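PDB 1YAR: proteasome activator protein PA26 from Trypanosoma brucei, which is an 11S (PA28-like) proteasome activator that forms a heptamer on the end rings of the 20S proteasome and probably opens its gate. Local coordinates for residues Glu32-Gly37 against Tyr88-Thr93. Sequence-based numbering, arbitrary orientation.
Sequences EEWAAG and YCQAET
The indole of Trp34 and the side-chain amide of Gln90 make the one hydrogen bond between these two helical segments, with Trp34 NE1 donating its N-H to Gln90 OE1 at 2.8 Å. The oxygen lies at the edge of the indole, almost in the ring plane, where the N-H points, and the bond bends moderately (N-H...O 148°). From the amide's side the donor is tilted out of the carbonyl plane, and the ring and amide planes stand 58° apart. Tryptophan suits this buried place: it is wide enough to span helix axes 11.8 Å apart, and its one polar atom finds an acceptor. With CG anti to the carbonyl carbon (chi1 -76°), the Trp34 ring reaches across to the other helix. The Gln90 chain runs out past it in the opposite direction, extended beyond CG, which carries OE1 to the indole nitrogen.

Van der Waals contacts flank this bond. Gln90 CB lies 3.6 Å from Trp34 NE1, so the glutamine offers a methylene as well as an acceptor. The CZ2-CH2 bond of the six-membered ring meets Ala91, whose CB is 4.1 Å from Trp34 CH2; a small methyl lets the indole come close to the helix backbone, with Trp34 CZ2 3.7 Å from Ala91 N. Toward the more exposed margin, Glu33 adds a looser touch, its CG methylene 4.2 Å from Gln90 NE2.

The two segments run roughly antiparallel, joining helix 24-57 to helix 71-99 within the four-helix bundle of the PA28 (11S activator) family. Besides helix 71-99, the Trp34 indole meets Leu126 of helix 111-130 and Val211 and Val214 of helix 183-226, so it touches all three other helices of the bundle; Ala91 in turn packs on Ile123 of helix 111-130.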
ATOM      1  N   GLU O  32       6.278  54.249  89.287  1.00 28.04           N
ATOM      2  CA  GLU O  32       6.103  55.696  89.243  1.00 28.86           C
ATOM      3  C   GLU O  32       6.798  56.387  90.422  1.00 28.57           C
ATOM      4  O   GLU O  32       7.447  57.406  90.237  1.00 28.71           O
ATOM      5  CB  GLU O  32       4.632  56.059  89.256  1.00 29.05           C
ATOM      6  CG  GLU O  32       3.885  55.675  88.004  1.00 32.49           C
ATOM      7  CD  GLU O  32       2.468  56.218  88.025  1.00 39.19           C
ATOM      8  OE1 GLU O  32       1.652  55.766  88.880  1.00 40.88           O
ATOM      9  OE2 GLU O  32       2.186  57.099  87.186  1.00 40.99           O
ATOM     10  N   GLU O  33       6.637  55.828  91.615  1.00 28.87           N
ATOM     11  CA  GLU O  33       7.282  56.340  92.832  1.00 29.72           C
ATOM     12  C   GLU O  33       8.809  56.267  92.736  1.00 29.44           C
ATOM     13  O   GLU O  33       9.502  57.218  93.073  1.00 29.89           O
ATOM     14  CB  GLU O  33       6.760  55.590  94.071  1.00 30.47           C
ATOM     15  CG  GLU O  33       7.434  55.945  95.407  1.00 34.43           C
ATOM     16  CD  GLU O  33       7.405  57.424  95.754  1.00 41.10           C
ATOM     17  OE1 GLU O  33       6.495  58.159  95.286  1.00 43.05           O
ATOM     18  OE2 GLU O  33       8.313  57.862  96.503  1.00 43.33           O
ATOM     19  N   TRP O  34       9.325  55.146  92.228  1.00 28.58           N
ATOM     20  CA  TRP O  34      10.763  54.959  92.103  1.00 27.52           C
ATOM     21  C   TRP O  34      11.352  55.956  91.125  1.00 27.78           C
ATOM     22  O   TRP O  34      12.430  56.489  91.359  1.00 27.44           O
ATOM     23  CB  TRP O  34      11.087  53.522  91.654  1.00 26.74           C
ATOM     24  CG  TRP O  34      10.950  52.499  92.734  1.00 26.10           C
ATOM     25  CD1 TRP O  34      10.595  52.713  94.038  1.00 26.04           C
ATOM     26  CD2 TRP O  34      11.267  51.096  92.636  1.00 26.07           C
ATOM     27  NE1 TRP O  34      10.602  51.525  94.736  1.00 25.32           N
ATOM     28  CE2 TRP O  34      11.022  50.517  93.905  1.00 26.31           C
ATOM     29  CE3 TRP O  34      11.723  50.263  91.590  1.00 26.98           C
ATOM     30  CZ2 TRP O  34      11.217  49.143  94.168  1.00 25.20           C
ATOM     31  CZ3 TRP O  34      11.906  48.890  91.845  1.00 26.04           C
ATOM     32  CH2 TRP O  34      11.649  48.346  93.120  1.00 26.29           C
ATOM     33  N   ALA O  35      10.630  56.227  90.040  1.00 28.46           N
ATOM     34  CA  ALA O  35      11.139  57.102  88.992  1.00 29.05           C
ATOM     35  C   ALA O  35      11.258  58.541  89.455  1.00 29.66           C
ATOM     36  O   ALA O  35      12.039  59.311  88.895  1.00 30.51           O
ATOM     37  CB  ALA O  35      10.270  57.016  87.744  1.00 28.39           C
ATOM     38  N   ALA O  36      10.486  58.882  90.475  1.00 30.67           N
ATOM     39  CA  ALA O  36      10.367  60.260  90.937  1.00 31.46           C
ATOM     40  C   ALA O  36      10.979  60.431  92.327  1.00 31.02           C
ATOM     41  O   ALA O  36      12.201  60.639  92.453  1.00 30.90           O
ATOM     42  CB  ALA O  36       8.893  60.695  90.921  1.00 31.64           C
ATOM     43  N   GLY O  37      10.140  60.321  93.358  1.00 30.90           N
ATOM     44  CA  GLY O  37      10.549  60.559  94.745  1.00 30.22           C
ATOM     45  C   GLY O  37      11.675  59.684  95.282  1.00 29.75           C
ATOM     46  O   GLY O  37      12.506  60.150  96.056  1.00 29.13           O
ATOM     47  N   TYR O  88      12.658  47.924  99.647  1.00 25.32           N
ATOM     48  CA  TYR O  88      12.435  46.478  99.826  1.00 25.71           C
ATOM     49  C   TYR O  88      10.942  46.119  99.774  1.00 25.75           C
ATOM     50  O   TYR O  88      10.549  45.184  99.091  1.00 23.87           O
ATOM     51  CB  TYR O  88      13.031  45.983 101.151  1.00 24.94           C
ATOM     52  CG  TYR O  88      12.946  44.481 101.389  1.00 26.28           C
ATOM     53  CD1 TYR O  88      14.047  43.663 101.137  1.00 25.97           C
ATOM     54  CD2 TYR O  88      11.788  43.882 101.905  1.00 26.16           C
ATOM     55  CE1 TYR O  88      14.002  42.299 101.374  1.00 26.16           C
ATOM     56  CE2 TYR O  88      11.734  42.498 102.142  1.00 26.57           C
ATOM     57  CZ  TYR O  88      12.856  41.720 101.872  1.00 26.47           C
ATOM     58  OH  TYR O  88      12.853  40.370 102.104  1.00 25.31           O
ATOM     59  N   CYS O  89      10.123  46.841 100.536  1.00 26.66           N
ATOM     60  CA  CYS O  89       8.687  46.546 100.573  1.00 27.23           C
ATOM     61  C   CYS O  89       7.995  46.839  99.229  1.00 26.17           C
ATOM     62  O   CYS O  89       7.090  46.118  98.813  1.00 26.61           O
ATOM     63  CB  CYS O  89       8.009  47.267 101.765  1.00 27.97           C
ATOM     64  SG  CYS O  89       8.582  46.663 103.381  1.00 34.25           S
ATOM     65  N   GLN O  90       8.430  47.885  98.542  1.00 26.27           N
ATOM     66  CA  GLN O  90       7.920  48.206  97.214  1.00 25.52           C
ATOM     67  C   GLN O  90       8.312  47.121  96.186  1.00 24.63           C
ATOM     68  O   GLN O  90       7.495  46.723  95.360  1.00 23.85           O
ATOM     69  CB  GLN O  90       8.426  49.582  96.802  1.00 26.58           C
ATOM     70  CG  GLN O  90       7.638  50.701  97.550  1.00 28.37           C
ATOM     71  CD  GLN O  90       8.386  52.010  97.694  1.00 32.27           C
ATOM     72  OE1 GLN O  90       9.532  52.155  97.255  1.00 29.10           O
ATOM     73  NE2 GLN O  90       7.725  52.987  98.337  1.00 33.11           N
ATOM     74  N   ALA O  91       9.549  46.636  96.268  1.00 23.76           N
ATOM     75  CA  ALA O  91       9.994  45.514  95.413  1.00 24.03           C
ATOM     76  C   ALA O  91       9.135  44.254  95.608  1.00 24.25           C
ATOM     77  O   ALA O  91       8.825  43.545  94.647  1.00 24.47           O
ATOM     78  CB  ALA O  91      11.446  45.199  95.682  1.00 24.19           C
ATOM     79  N   GLU O  92       8.748  43.980  96.857  1.00 24.66           N
ATOM     80  CA  GLU O  92       7.927  42.807  97.162  1.00 24.67           C
ATOM     81  C   GLU O  92       6.527  42.903  96.563  1.00 25.04           C
ATOM     82  O   GLU O  92       5.945  41.887  96.196  1.00 25.14           O
ATOM     83  CB  GLU O  92       7.856  42.561  98.668  1.00 25.60           C
ATOM     84  CG  GLU O  92       9.183  42.129  99.292  1.00 25.70           C
ATOM     85  CD  GLU O  92       9.549  40.681  99.009  1.00 30.54           C
ATOM     86  OE1 GLU O  92       8.691  39.886  98.572  1.00 28.47           O
ATOM     87  OE2 GLU O  92      10.725  40.320  99.232  1.00 33.90           O
ATOM     88  N   THR O  93       5.996  44.126  96.458  1.00 24.83           N
ATOM     89  CA  THR O  93       4.743  44.358  95.749  1.00 25.04           C
ATOM     90  C   THR O  93       4.888  43.953  94.284  1.00 24.68           C
ATOM     91  O   THR O  93       4.032  43.240  93.755  1.00 24.37           O
ATOM     92  CB  THR O  93       4.340  45.836  95.892  1.00 25.48           C
ATOM     93  OG1 THR O  93       4.065  46.090  97.278  1.00 26.42           O
ATOM     94  CG2 THR O  93       3.031  46.142  95.153  1.00 26.75           C
TER